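Dehydrogenase (PDB 3Q2I) probably oxidises UDP-N-acetylglucosaminuronic acid, with NAD as hydride acceptor, as a step toward 2,3-diacetamido-2,3-dideoxy-D-mannuronic acid. Local coordinates at residues A[134-139]-A[195-200]; A[189-194]-A[242-247]; A[263-268]-A[273-278]. All blocks are in the same frame, centred on the assembly; numbering follows the deposited sequence. Where two conformers were deposited one is given.

Contact 1: residues A[134-139]-A[195-200]; sequences QNRRNA and YVDLLD. With NAI (1,4-dihydronicotinamide adenine dinucleotide), chain B.
R136 and D197 meet in a two-pronged salt bridge. The arginine comes side-on, using NE and one terminal nitrogen, so each donor has a carboxylate oxygen of its own. NE reaches OD2 of D197 at 2.9 Å, and NH2 reaches OD1 of the same residue at 2.9 Å. Both bonds are almost straight, and each oxygen accepts through its syn lone pair. With the guanidinium and carboxylate planes only 11° apart, the two groups hold each other flat. Arginine suits this place because its chain, extended from CG to NE, spans the gap between backbones, while the short aspartate is aimed out from its helix by placing CG opposite the backbone N (chi1 -176°). OD1 also takes a salt bridge from K133; two positive partners, R136 and K133, probably favour the ionised form of buried D197. NH2 of R136 has a second partner in E327.

Amide pairing binds the cofactor two residues before the arginine. Q134 pairs with the nicotinamide carboxamide through two reciprocal hydrogen bonds: NE2 of Q134 donates to O7N at 2.8 Å, and N7N donates back to OE1 at 3.0 Å. Glutamine fits because its amide carries both a donor and an acceptor. Nearby, ND2 of N138 makes a weak bond to OD1 of N135.

The salt bridge thus ties the turn between strand 129-131 and helix 139-149 to helix 193-203. W201, farther along that helix, offers its ring to R136 in a cation-pi contact, and V196 and L199 pack against helix 325-344.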
loop_
_atom_site.group_PDB
_atom_site.type_symbol
_atom_site.label_atom_id
_atom_site.label_comp_id
_atom_site.label_asym_id
_atom_site.label_seq_id
_atom_site.Cartn_x
_atom_site.Cartn_y
_atom_site.Cartn_z
ATOM N N GLN A 134 -16.630 -33.304 15.074
ATOM C CA GLN A 134 -16.851 -34.749 15.208
ATOM C C GLN A 134 -16.111 -35.561 14.152
ATOM O O GLN A 134 -15.946 -36.779 14.296
ATOM C CB GLN A 134 -18.355 -35.021 15.305
ATOM C CG GLN A 134 -19.103 -35.152 13.987
ATOM C CD GLN A 134 -19.346 -33.835 13.315
ATOM O OE1 GLN A 134 -19.000 -32.783 13.848
ATOM N NE2 GLN A 134 -19.999 -33.880 12.161
ATOM N N ASN A 135 -15.635 -34.925 13.089
ATOM C CA ASN A 135 -14.926 -35.653 12.019
ATOM C C ASN A 135 -13.503 -36.105 12.333
ATOM O O ASN A 135 -12.943 -36.969 11.661
ATOM C CB ASN A 135 -14.891 -34.775 10.745
ATOM C CG ASN A 135 -15.614 -35.375 9.554
ATOM O OD1 ASN A 135 -16.598 -36.112 9.697
ATOM N ND2 ASN A 135 -15.181 -34.976 8.338
ATOM N N ARG A 136 -12.869 -35.450 13.311
ATOM C CA ARG A 136 -11.479 -35.695 13.658
ATOM C C ARG A 136 -11.279 -37.163 14.051
ATOM O O ARG A 136 -10.223 -37.712 13.816
ATOM C CB ARG A 136 -11.065 -34.829 14.853
ATOM C CG ARG A 136 -10.863 -33.353 14.500
ATOM C CD ARG A 136 -10.070 -32.719 15.617
ATOM N NE ARG A 136 -9.868 -31.312 15.235
ATOM C CZ ARG A 136 -9.238 -30.452 16.027
ATOM N NH1 ARG A 136 -8.770 -30.851 17.210
ATOM N NH2 ARG A 136 -9.089 -29.177 15.667
ATOM N N ARG A 137 -12.315 -37.765 14.628
ATOM C CA ARG A 137 -12.146 -39.171 15.042
ATOM C C ARG A 137 -12.488 -40.172 13.952
ATOM O O ARG A 137 -12.410 -41.380 14.178
ATOM C CB ARG A 137 -12.893 -39.461 16.344
ATOM C CG ARG A 137 -12.185 -38.910 17.579
ATOM C CD ARG A 137 -11.125 -39.881 18.089
ATOM N NE ARG A 137 -10.188 -39.230 19.006
ATOM C CZ ARG A 137 -9.180 -39.835 19.628
ATOM N NH1 ARG A 137 -8.945 -41.126 19.442
ATOM N NH2 ARG A 137 -8.403 -39.140 20.450
ATOM N N ASN A 138 -12.768 -39.701 12.739
ATOM C CA ASN A 138 -12.903 -40.631 11.628
ATOM C C ASN A 138 -11.638 -41.473 11.483
ATOM O O ASN A 138 -10.532 -40.997 11.702
ATOM C CB ASN A 138 -13.194 -39.866 10.334
ATOM C CG ASN A 138 -14.589 -39.277 10.321
ATOM O OD1 ASN A 138 -15.297 -39.291 11.319
ATOM N ND2 ASN A 138 -15.010 -38.745 9.159
ATOM N N ALA A 139 -11.792 -42.744 11.121
ATOM C CA ALA A 139 -10.644 -43.623 11.032
ATOM C C ALA A 139 -9.524 -43.190 10.092
ATOM O O ALA A 139 -8.350 -43.291 10.444
ATOM C CB ALA A 139 -11.098 -45.053 10.746
ATOM N N TYR A 195 -12.865 -29.564 6.783
ATOM C CA TYR A 195 -11.657 -29.694 5.983
ATOM C C TYR A 195 -10.719 -28.518 6.247
ATOM O O TYR A 195 -9.508 -28.713 6.321
ATOM C CB TYR A 195 -12.005 -29.806 4.490
ATOM C CG TYR A 195 -12.786 -31.065 4.161
ATOM C CD1 TYR A 195 -12.188 -32.155 3.528
ATOM C CD2 TYR A 195 -14.139 -31.135 4.448
ATOM C CE1 TYR A 195 -12.918 -33.298 3.250
ATOM C CE2 TYR A 195 -14.880 -32.304 4.182
ATOM C CZ TYR A 195 -14.239 -33.370 3.590
ATOM O OH TYR A 195 -14.965 -34.550 3.365
ATOM N N VAL A 196 -11.271 -27.317 6.431
ATOM C CA VAL A 196 -10.452 -26.191 6.895
ATOM C C VAL A 196 -9.751 -26.590 8.184
ATOM O O VAL A 196 -8.573 -26.260 8.420
ATOM C CB VAL A 196 -11.281 -24.865 7.111
ATOM C CG1 VAL A 196 -10.356 -23.791 7.717
ATOM C CG2 VAL A 196 -11.873 -24.449 5.758
ATOM N N ASP A 197 -10.502 -27.314 9.034
ATOM C CA ASP A 197 -9.957 -27.749 10.307
ATOM C C ASP A 197 -8.663 -28.531 10.130
ATOM O O ASP A 197 -7.813 -28.518 11.016
ATOM C CB ASP A 197 -10.987 -28.628 11.016
ATOM C CG ASP A 197 -10.564 -29.061 12.388
ATOM O OD1 ASP A 197 -10.216 -28.198 13.203
ATOM O OD2 ASP A 197 -10.633 -30.287 12.658
ATOM N N LEU A 198 -8.538 -29.289 9.040
ATOM C CA LEU A 198 -7.345 -30.126 8.900
ATOM C C LEU A 198 -6.053 -29.328 8.734
ATOM O O LEU A 198 -4.954 -29.850 8.861
ATOM C CB LEU A 198 -7.479 -31.047 7.658
ATOM C CG LEU A 198 -8.788 -31.893 7.667
ATOM C CD1 LEU A 198 -8.940 -32.625 6.383
ATOM C CD2 LEU A 198 -8.841 -32.800 8.918
ATOM N N LEU A 199 -6.193 -28.088 8.253
ATOM C CA LEU A 199 -4.997 -27.325 7.925
ATOM C C LEU A 199 -4.085 -27.095 9.122
ATOM O O LEU A 199 -2.882 -27.336 9.024
ATOM C CB LEU A 199 -5.408 -26.031 7.201
ATOM C CG LEU A 199 -6.210 -26.164 5.910
ATOM C CD1 LEU A 199 -6.658 -24.817 5.299
ATOM C CD2 LEU A 199 -5.360 -26.937 4.902
ATOM N N ASP A 200 -4.603 -26.573 10.222
ATOM C CA ASP A 200 -3.818 -26.439 11.425
ATOM C C ASP A 200 -3.700 -27.789 12.185
ATOM O O ASP A 200 -2.605 -28.123 12.644
ATOM C CB ASP A 200 -4.471 -25.389 12.350
ATOM C CG ASP A 200 -3.671 -25.169 13.626
ATOM O OD1 ASP A 200 -3.836 -25.967 14.588
ATOM O OD2 ASP A 200 -2.763 -24.324 13.664
HETATM P PA NAI B . -31.678 -25.578 11.306
HETATM O O1A NAI B . -32.147 -24.369 10.606
HETATM O O2A NAI B . -32.205 -27.007 10.839
HETATM O O5B NAI B . -31.925 -25.531 12.865
HETATM C C5B NAI B . -32.420 -24.277 13.243
HETATM C C4B NAI B . -33.005 -24.402 14.643
HETATM O O4B NAI B . -32.674 -23.319 15.529
HETATM C C3B NAI B . -34.448 -24.191 14.180
HETATM O O3B NAI B . -35.300 -25.226 14.692
HETATM C C2B NAI B . -34.780 -22.741 14.572
HETATM O O2B NAI B . -36.157 -22.500 14.830
HETATM C C1B NAI B . -33.930 -22.671 15.862
HETATM N N9A NAI B . -33.713 -21.326 16.344
HETATM C C8A NAI B . -33.359 -20.231 15.594
HETATM N N7A NAI B . -33.187 -19.218 16.397
HETATM C C5A NAI B . -33.318 -19.613 17.708
HETATM C C6A NAI B . -33.262 -18.977 18.966
HETATM N N6A NAI B . -32.957 -17.639 19.100
HETATM N N1A NAI B . -33.507 -19.709 20.066
HETATM C C2A NAI B . -33.812 -20.985 19.951
HETATM N N3A NAI B . -33.890 -21.654 18.802
HETATM C C4A NAI B . -33.670 -20.968 17.660
HETATM O O3 NAI B . -30.089 -25.615 11.193
HETATM P PN NAI B . -29.126 -26.808 11.393
HETATM O O1N NAI B . -28.718 -27.403 10.075
HETATM O O2N NAI B . -29.558 -27.823 12.479
HETATM O O5D NAI B . -27.678 -26.156 11.749
HETATM C C5D NAI B . -27.640 -25.859 13.125
HETATM C C4D NAI B . -26.217 -25.553 13.585
HETATM O O4D NAI B . -25.515 -26.800 13.462
HETATM C C3D NAI B . -25.422 -24.598 12.650
HETATM O O3D NAI B . -24.500 -23.897 13.487
HETATM C C2D NAI B . -24.626 -25.550 11.749
HETATM O O2D NAI B . -23.380 -24.993 11.338
HETATM C C1D NAI B . -24.338 -26.769 12.675
HETATM N N1N NAI B . -24.140 -28.002 11.946
HETATM C C2N NAI B . -23.086 -28.745 12.210
HETATM C C3N NAI B . -22.794 -29.911 11.492
HETATM C C7N NAI B . -21.623 -30.753 11.823
HETATM O O7N NAI B . -21.048 -31.498 11.051
HETATM N N7N NAI B . -21.103 -30.725 13.086
HETATM C C4N NAI B . -23.627 -30.211 10.395
HETATM C C5N NAI B . -24.777 -29.460 10.227
HETATM C C6N NAI B . -25.018 -28.352 10.999
#

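Contact 2: residues A[189-194]-A[242-247]. With HP7 ((2S,3S,4R,5R,6R)-5-acetamido-6-[[[(2R,3S,4R,5R)-5-(2,4-dioxopyrimidin-1-yl)-3,4-dihydroxy-oxolan-2-yl]methoxy-hydroxy-phosphoryl]oxy-hydroxy-phosphoryl]oxy-3,4-dihydroxy-oxane-2-carboxylic acid), chain C.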
loop_
_atom_site.group_PDB
_atom_site.type_symbol
_atom_site.label_atom_id
_atom_site.label_comp_id
_atom_site.label_asym_id
_atom_site.label_seq_id
_atom_site.Cartn_x
_atom_site.Cartn_y
_atom_site.Cartn_z
ATOM N N MET A 189 -16.751 -21.595 5.499
ATOM C CA MET A 189 -17.087 -21.525 6.938
ATOM C C MET A 189 -18.179 -22.528 7.336
ATOM O O MET A 189 -18.113 -23.038 8.471
ATOM C CB MET A 189 -17.547 -20.114 7.260
ATOM C CG MET A 189 -18.091 -19.891 8.692
ATOM S SD MET A 189 -18.336 -18.159 9.082
ATOM C CE MET A 189 -16.651 -17.620 9.361
ATOM N N ASN A 190 -19.101 -22.768 6.422
ATOM C CA ASN A 190 -20.133 -23.796 6.683
ATOM C C ASN A 190 -19.688 -25.122 6.061
ATOM O O ASN A 190 -19.108 -25.963 6.750
ATOM C CB ASN A 190 -21.511 -23.387 6.162
ATOM C CG ASN A 190 -22.538 -24.503 6.414
ATOM O OD1 ASN A 190 -22.152 -25.655 6.465
ATOM N ND2 ASN A 190 -23.781 -24.161 6.684
ATOM N N GLN A 191 -19.837 -25.279 4.751
ATOM C CA GLN A 191 -19.863 -26.652 4.206
ATOM C C GLN A 191 -18.570 -27.418 4.353
ATOM O O GLN A 191 -18.534 -28.580 4.797
ATOM C CB GLN A 191 -20.399 -26.681 2.767
ATOM C CG GLN A 191 -21.884 -26.310 2.686
ATOM C CD GLN A 191 -22.108 -24.808 2.634
ATOM O OE1 GLN A 191 -21.267 -24.027 2.154
ATOM N NE2 GLN A 191 -23.238 -24.375 3.139
ATOM N N ALA A 192 -17.461 -26.744 4.058
ATOM C CA ALA A 192 -16.166 -27.390 4.131
ATOM C C ALA A 192 -15.395 -27.163 5.441
ATOM O O ALA A 192 -14.175 -27.356 5.476
ATOM C CB ALA A 192 -15.331 -26.936 2.911
ATOM N N SER A 193 -16.049 -26.690 6.508
ATOM C CA SER A 193 -15.325 -26.313 7.702
ATOM C C SER A 193 -14.539 -27.460 8.340
ATOM O O SER A 193 -13.515 -27.203 8.945
ATOM C CB SER A 193 -16.207 -25.599 8.732
ATOM O OG SER A 193 -17.254 -26.483 9.047
ATOM N N HIS A 194 -15.004 -28.689 8.189
ATOM C CA HIS A 194 -14.271 -29.835 8.759
ATOM C C HIS A 194 -12.982 -30.123 7.995
ATOM O O HIS A 194 -12.146 -30.899 8.445
ATOM C CB HIS A 194 -15.160 -31.104 8.815
ATOM C CG HIS A 194 -16.339 -31.016 9.742
ATOM N ND1 HIS A 194 -16.206 -30.926 11.109
ATOM C CD2 HIS A 194 -17.668 -31.142 9.511
ATOM C CE1 HIS A 194 -17.402 -30.895 11.675
ATOM N NE2 HIS A 194 -18.309 -31.030 10.725
ATOM N N VAL A 242 -12.669 -25.266 -2.983
ATOM C CA VAL A 242 -14.003 -25.702 -2.608
ATOM C C VAL A 242 -15.040 -25.198 -3.613
ATOM O O VAL A 242 -14.984 -24.034 -4.040
ATOM C CB VAL A 242 -14.307 -25.272 -1.166
ATOM C CG1 VAL A 242 -13.236 -25.825 -0.233
ATOM C CG2 VAL A 242 -14.317 -23.740 -1.004
ATOM N N THR A 243 -16.035 -26.025 -3.972
ATOM C CA THR A 243 -17.212 -25.443 -4.601
ATOM C C THR A 243 -18.415 -26.253 -4.185
ATOM O O THR A 243 -18.245 -27.440 -3.899
ATOM C CB THR A 243 -17.159 -25.387 -6.144
ATOM O OG1 THR A 243 -18.321 -24.703 -6.657
ATOM C CG2 THR A 243 -16.922 -26.797 -6.731
ATOM N N MET A 244 -19.557 -25.589 -4.070
ATOM C CA MET A 244 -20.864 -26.262 -3.838
ATOM C C MET A 244 -21.619 -26.380 -5.162
ATOM O O MET A 244 -22.830 -26.662 -5.167
ATOM C CB MET A 244 -21.686 -25.506 -2.786
ATOM C CG MET A 244 -21.079 -25.510 -1.400
ATOM S SD MET A 244 -20.704 -27.147 -0.736
ATOM C CE MET A 244 -18.932 -27.116 -0.492
ATOM N N LEU A 245 -20.940 -26.170 -6.281
ATOM C CA LEU A 245 -21.657 -26.090 -7.567
ATOM C C LEU A 245 -21.326 -27.303 -8.427
ATOM O O LEU A 245 -21.498 -27.235 -9.648
ATOM C CB LEU A 245 -21.203 -24.851 -8.365
ATOM C CG LEU A 245 -21.420 -23.544 -7.611
ATOM C CD1 LEU A 245 -20.998 -22.374 -8.497
ATOM C CD2 LEU A 245 -22.856 -23.407 -7.090
ATOM N N THR A 246 -20.918 -28.419 -7.826
ATOM C CA THR A 246 -20.393 -29.534 -8.616
ATOM C C THR A 246 -21.532 -30.270 -9.356
ATOM O O THR A 246 -22.602 -30.546 -8.783
ATOM C CB THR A 246 -19.713 -30.549 -7.710
ATOM O OG1 THR A 246 -18.700 -29.881 -6.913
ATOM C CG2 THR A 246 -19.061 -31.631 -8.553
ATOM N N TYR A 247 -21.269 -30.553 -10.625
ATOM C CA TYR A 247 -22.240 -31.294 -11.466
ATOM C C TYR A 247 -21.989 -32.770 -11.380
ATOM O O TYR A 247 -20.895 -33.225 -11.671
ATOM C CB TYR A 247 -22.131 -30.874 -12.940
ATOM C CG TYR A 247 -23.047 -31.736 -13.796
ATOM C CD1 TYR A 247 -24.404 -31.480 -13.834
ATOM C CD2 TYR A 247 -22.541 -32.831 -14.456
ATOM C CE1 TYR A 247 -25.261 -32.304 -14.552
ATOM C CE2 TYR A 247 -23.383 -33.649 -15.196
ATOM C CZ TYR A 247 -24.710 -33.379 -15.214
ATOM O OH TYR A 247 -25.519 -34.243 -15.941
HETATM N N1 HP7 C . -26.693 -32.320 -1.161
HETATM C C2 HP7 C . -26.929 -32.308 -2.473
HETATM O O2 HP7 C . -27.836 -31.566 -2.930
HETATM N N3 HP7 C . -26.246 -33.094 -3.311
HETATM C C4 HP7 C . -25.291 -33.910 -2.844
HETATM O O4 HP7 C . -24.725 -34.668 -3.668
HETATM C C5 HP7 C . -25.008 -33.940 -1.475
HETATM C C6 HP7 C . -25.752 -33.118 -0.639
HETATM P PA HP7 C . -25.361 -33.966 3.535
HETATM P PB HP7 C . -24.010 -33.615 5.981
HETATM O "O'P" HP7 C . -23.979 -28.581 3.985
HETATM O "O'Q" HP7 C . -25.027 -28.074 5.854
HETATM C "C1'" HP7 C . -22.151 -31.825 5.515
HETATM O O1A HP7 C . -24.362 -34.779 2.726
HETATM O O1B HP7 C . -23.075 -34.720 5.551
HETATM C C1C HP7 C . -27.442 -31.386 -0.309
HETATM C "C2'" HP7 C . -20.907 -31.372 6.299
HETATM N "N2'" HP7 C . -20.378 -32.470 7.110
HETATM O O2A HP7 C . -26.540 -34.600 4.220
HETATM O O2B HP7 C . -25.032 -33.789 7.085
HETATM C C2C HP7 C . -28.754 -31.958 0.209
HETATM O O2C HP7 C . -29.675 -30.863 0.149
HETATM C "C3'" HP7 C . -21.232 -30.191 7.203
HETATM O "O3'" HP7 C . -19.959 -29.648 7.624
HETATM O O3A HP7 C . -24.644 -33.034 4.628
HETATM O O3B HP7 C . -23.093 -32.351 6.460
HETATM C C3C HP7 C . -28.458 -32.235 1.673
HETATM O O3C HP7 C . -29.636 -32.096 2.468
HETATM C "C4'" HP7 C . -22.002 -29.101 6.441
HETATM O "O4'" HP7 C . -22.466 -28.061 7.296
HETATM C C4C HP7 C . -27.429 -31.176 2.059
HETATM O O4C HP7 C . -26.647 -31.148 0.856
HETATM C "C5'" HP7 C . -23.275 -29.769 5.884
HETATM O "O5'" HP7 C . -22.802 -30.702 4.916
HETATM C C5C HP7 C . -26.552 -31.682 3.183
HETATM O O5C HP7 C . -25.894 -32.790 2.583
HETATM C "C6'" HP7 C . -24.162 -28.748 5.215
HETATM C "C7'" HP7 C . -19.163 -33.010 7.038
HETATM O "O7'" HP7 C . -18.219 -32.608 6.344
HETATM C "C8'" HP7 C . -18.946 -34.222 7.914
#
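The thioether of M244 lies against the aliphatic stem of Q191, an apolar touch made by a residue that also lines the sugar pocket. SD of M244 is 3.5 Å from CB of Q191, and the methyl CE rests beside the same CB at 3.6 Å. The methionine chain folds back at chi2 (-54°), which brings its sulfur across the glutamine instead of past it. A flexible, polarisable side chain is apt here, since it can mould itself to the partner's stem. Q191 also meets the ligand, with CG 3.4 Å from the sugar carboxylate oxygen O'P.

A second, smaller touch involves CB of A192 and a methyl of V242. It is less certain, because the valine was modelled in two conformers. Alanine's small size lets the chain pass close to the sheet at the N-cap position, right before helix 193-203.

These segments belong to the C-terminal alpha/beta domain, in which helices pack on one side of a large mixed sheet; strand 237-243 supplies V242 and T243, and V163 of the adjacent strand 156-164 touches A192, V242 and M244 alike. As the strand gives out, OG1 of T243 accepts from N of L245, an ST turn that bends the chain away.

The helical segment contributes part of the UDP-sugar pocket, which R167 and N250 help complete. OD1 of N190 accepts a short bond from the sugar hydroxyl O4' at 2.6 Å. Its own backbone O is gripped by N and OG of S193 and by K106, which leads the chain into helix 193-203. CD2 of H194 lies 3.3 Å from O3', while NE2 of the same ring is hydrogen-bonded to the nicotinamide carboxamide oxygen.

Contact 3: residues A[263-268]-A[273-278]; sequences SVRVGG and EIQHWE
R265 reaches across to two residues of the partner strand. Its CB packs on CB of H276 at 3.9 Å. Beyond it CG runs beside the amide of Q275, and CD comes to 3.3 Å from OE1 of that glutamine. The chain bends at chi3 (-143°); NE passes OE1 at 3.9 Å, too far to bond, and NH1 then returns to the same OE1 at 2.6 Å, a bent bond with the oxygen 26° out of the guanidinium plane. NH2 goes to a salt bridge with E252.

The backbone explains why both residues face R265: its O accepts from N of Q275 and N of H276. This is a classic beta bulge in the antiparallel hairpin of strands 262-267 and 273-279, at the border of the mixed sheet within the chain. Past it, G267 pairs with E273, and the bare glycine lets the glutamine amide lie over it. G268 has a positive phi of 91°, readily adopted by glycine. NE2 of Q275 is steadied by OE2 of E273 at 3.0 Å.

On the opposite face, CG2 of V264 sits off-centre over the six-membered ring of W277, 3.6 Å from CE3; beyond them helix 139-149 packs on V264 and V266.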
loop_
_atom_site.group_PDB
_atom_site.type_symbol
_atom_site.label_atom_id
_atom_site.label_comp_id
_atom_site.label_asym_id
_atom_site.label_seq_id
_atom_site.Cartn_x
_atom_site.Cartn_y
_atom_site.Cartn_z
ATOM N N SER A 263 4.217 -39.833 1.089
ATOM C CA SER A 263 3.209 -39.245 0.189
ATOM C C SER A 263 1.883 -39.946 0.458
ATOM O O SER A 263 1.794 -41.193 0.434
ATOM C CB SER A 263 3.581 -39.411 -1.290
ATOM O OG SER A 263 4.814 -38.770 -1.582
ATOM N N VAL A 264 0.846 -39.189 0.781
ATOM C CA VAL A 264 -0.448 -39.772 1.080
ATOM C C VAL A 264 -1.568 -39.045 0.356
ATOM O O VAL A 264 -1.476 -37.827 0.124
ATOM C CB VAL A 264 -0.699 -39.729 2.593
ATOM C CG1 VAL A 264 -2.159 -39.886 2.935
ATOM C CG2 VAL A 264 0.137 -40.787 3.271
ATOM N N ARG A 265 -2.585 -39.779 -0.080
ATOM C CA ARG A 265 -3.823 -39.181 -0.488
ATOM C C ARG A 265 -4.974 -39.962 0.100
ATOM O O ARG A 265 -5.055 -41.194 -0.037
ATOM C CB ARG A 265 -3.932 -39.135 -2.024
ATOM C CG ARG A 265 -5.251 -38.474 -2.499
ATOM C CD ARG A 265 -5.441 -38.661 -4.005
ATOM N NE ARG A 265 -6.040 -37.499 -4.667
ATOM C CZ ARG A 265 -7.356 -37.277 -4.780
ATOM N NH1 ARG A 265 -8.230 -38.098 -4.204
ATOM N NH2 ARG A 265 -7.822 -36.220 -5.450
ATOM N N VAL A 266 -5.857 -39.241 0.770
ATOM C CA VAL A 266 -7.126 -39.779 1.260
ATOM C C VAL A 266 -8.226 -39.062 0.519
ATOM O O VAL A 266 -8.289 -37.840 0.573
ATOM C CB VAL A 266 -7.306 -39.507 2.758
ATOM C CG1 VAL A 266 -8.603 -40.151 3.244
ATOM C CG2 VAL A 266 -6.083 -40.024 3.516
ATOM N N GLY A 267 -9.040 -39.800 -0.227
ATOM C CA GLY A 267 -10.081 -39.198 -1.033
ATOM C C GLY A 267 -11.445 -39.870 -0.858
ATOM O O GLY A 267 -11.829 -40.229 0.268
ATOM N N GLY A 268 -12.165 -40.000 -1.970
ATOM C CA GLY A 268 -13.579 -40.341 -1.887
ATOM C C GLY A 268 -14.426 -39.091 -1.835
ATOM O O GLY A 268 -13.895 -37.997 -2.111
ATOM N N GLU A 273 -11.608 -42.713 1.833
ATOM C CA GLU A 273 -10.884 -43.777 1.132
ATOM C C GLU A 273 -9.399 -43.489 1.055
ATOM O O GLU A 273 -8.971 -42.549 0.374
ATOM C CB GLU A 273 -11.455 -43.919 -0.285
ATOM C CG GLU A 273 -10.942 -45.098 -1.105
ATOM C CD GLU A 273 -11.239 -44.924 -2.599
ATOM O OE1 GLU A 273 -10.802 -45.768 -3.412
ATOM O OE2 GLU A 273 -11.896 -43.930 -2.979
ATOM N N ILE A 274 -8.597 -44.310 1.724
ATOM C CA ILE A 274 -7.160 -44.177 1.577
ATOM C C ILE A 274 -6.729 -44.654 0.213
ATOM O O ILE A 274 -6.777 -45.845 -0.087
ATOM C CB ILE A 274 -6.359 -44.830 2.708
ATOM C CG1 ILE A 274 -6.727 -44.162 4.041
ATOM C CG2 ILE A 274 -4.847 -44.679 2.454
ATOM C CD1 ILE A 274 -6.145 -44.847 5.244
ATOM N N GLN A 275 -6.297 -43.713 -0.622
ATOM C CA GLN A 275 -6.013 -43.963 -2.045
ATOM C C GLN A 275 -4.520 -44.065 -2.339
ATOM O O GLN A 275 -4.104 -44.655 -3.328
ATOM C CB GLN A 275 -6.623 -42.835 -2.885
ATOM C CG GLN A 275 -8.118 -42.853 -2.864
ATOM C CD GLN A 275 -8.719 -41.693 -3.634
ATOM O OE1 GLN A 275 -8.030 -40.708 -3.887
ATOM N NE2 GLN A 275 -10.010 -41.775 -3.956
ATOM N N HIS A 276 -3.684 -43.472 -1.496
ATOM C CA HIS A 276 -2.259 -43.505 -1.739
ATOM C C HIS A 276 -1.592 -43.388 -0.384
ATOM O O HIS A 276 -2.000 -42.543 0.412
ATOM C CB HIS A 276 -1.785 -42.365 -2.637
ATOM C CG HIS A 276 -0.363 -42.532 -3.076
ATOM N ND1 HIS A 276 -0.013 -43.339 -4.143
ATOM C CD2 HIS A 276 0.791 -41.985 -2.633
ATOM C CE1 HIS A 276 1.296 -43.300 -4.315
ATOM N NE2 HIS A 276 1.809 -42.492 -3.407
ATOM N N TRP A 277 -0.652 -44.283 -0.084
ATOM C CA TRP A 277 -0.114 -44.422 1.259
ATOM C C TRP A 277 1.316 -44.953 1.240
ATOM O O TRP A 277 1.550 -46.172 1.343
ATOM C CB TRP A 277 -1.039 -45.283 2.146
ATOM C CG TRP A 277 -0.706 -45.206 3.632
ATOM C CD1 TRP A 277 0.178 -45.996 4.310
ATOM C CD2 TRP A 277 -1.280 -44.320 4.603
ATOM N NE1 TRP A 277 0.223 -45.627 5.633
ATOM C CE2 TRP A 277 -0.678 -44.613 5.844
ATOM C CE3 TRP A 277 -2.211 -43.279 4.527
ATOM C CZ2 TRP A 277 -0.984 -43.898 7.021
ATOM C CZ3 TRP A 277 -2.508 -42.576 5.684
ATOM C CH2 TRP A 277 -1.910 -42.896 6.913
ATOM N N GLU A 278 2.285 -44.087 1.004
ATOM C CA GLU A 278 3.647 -44.516 0.709
ATOM C C GLU A 278 4.679 -43.821 1.601
ATOM O O GLU A 278 4.859 -42.593 1.558
ATOM C CB GLU A 278 3.950 -44.357 -0.797
ATOM C CG GLU A 278 5.403 -44.599 -1.171
ATOM C CD GLU A 278 5.650 -44.860 -2.664
ATOM O OE1 GLU A 278 6.734 -45.406 -2.987
ATOM O OE2 GLU A 278 4.787 -44.530 -3.516
#

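How the contacts relate
Contacts 1 and 2 share helix 193-203 and meet at the nicotinamide: OE1 of Q134 lies 3.3 Å from CE1 of H194, and both residues grip the same carboxamide. Their centres are about 15 Å apart, with contact 2 on the sugar side of the site; the side chain of D197 stands about 9 Å from the UDP-sugar. Contact 3 is more remote, its nearest atoms about 6 Å from contact 1 and about 10 Å from contact 2, yet its hairpin belongs to the same sheet as strand 237-243 of contact 2. The two also meet between subunits, where O of Y247 is hydrogen-bonded to OG of S263 in the second subunit.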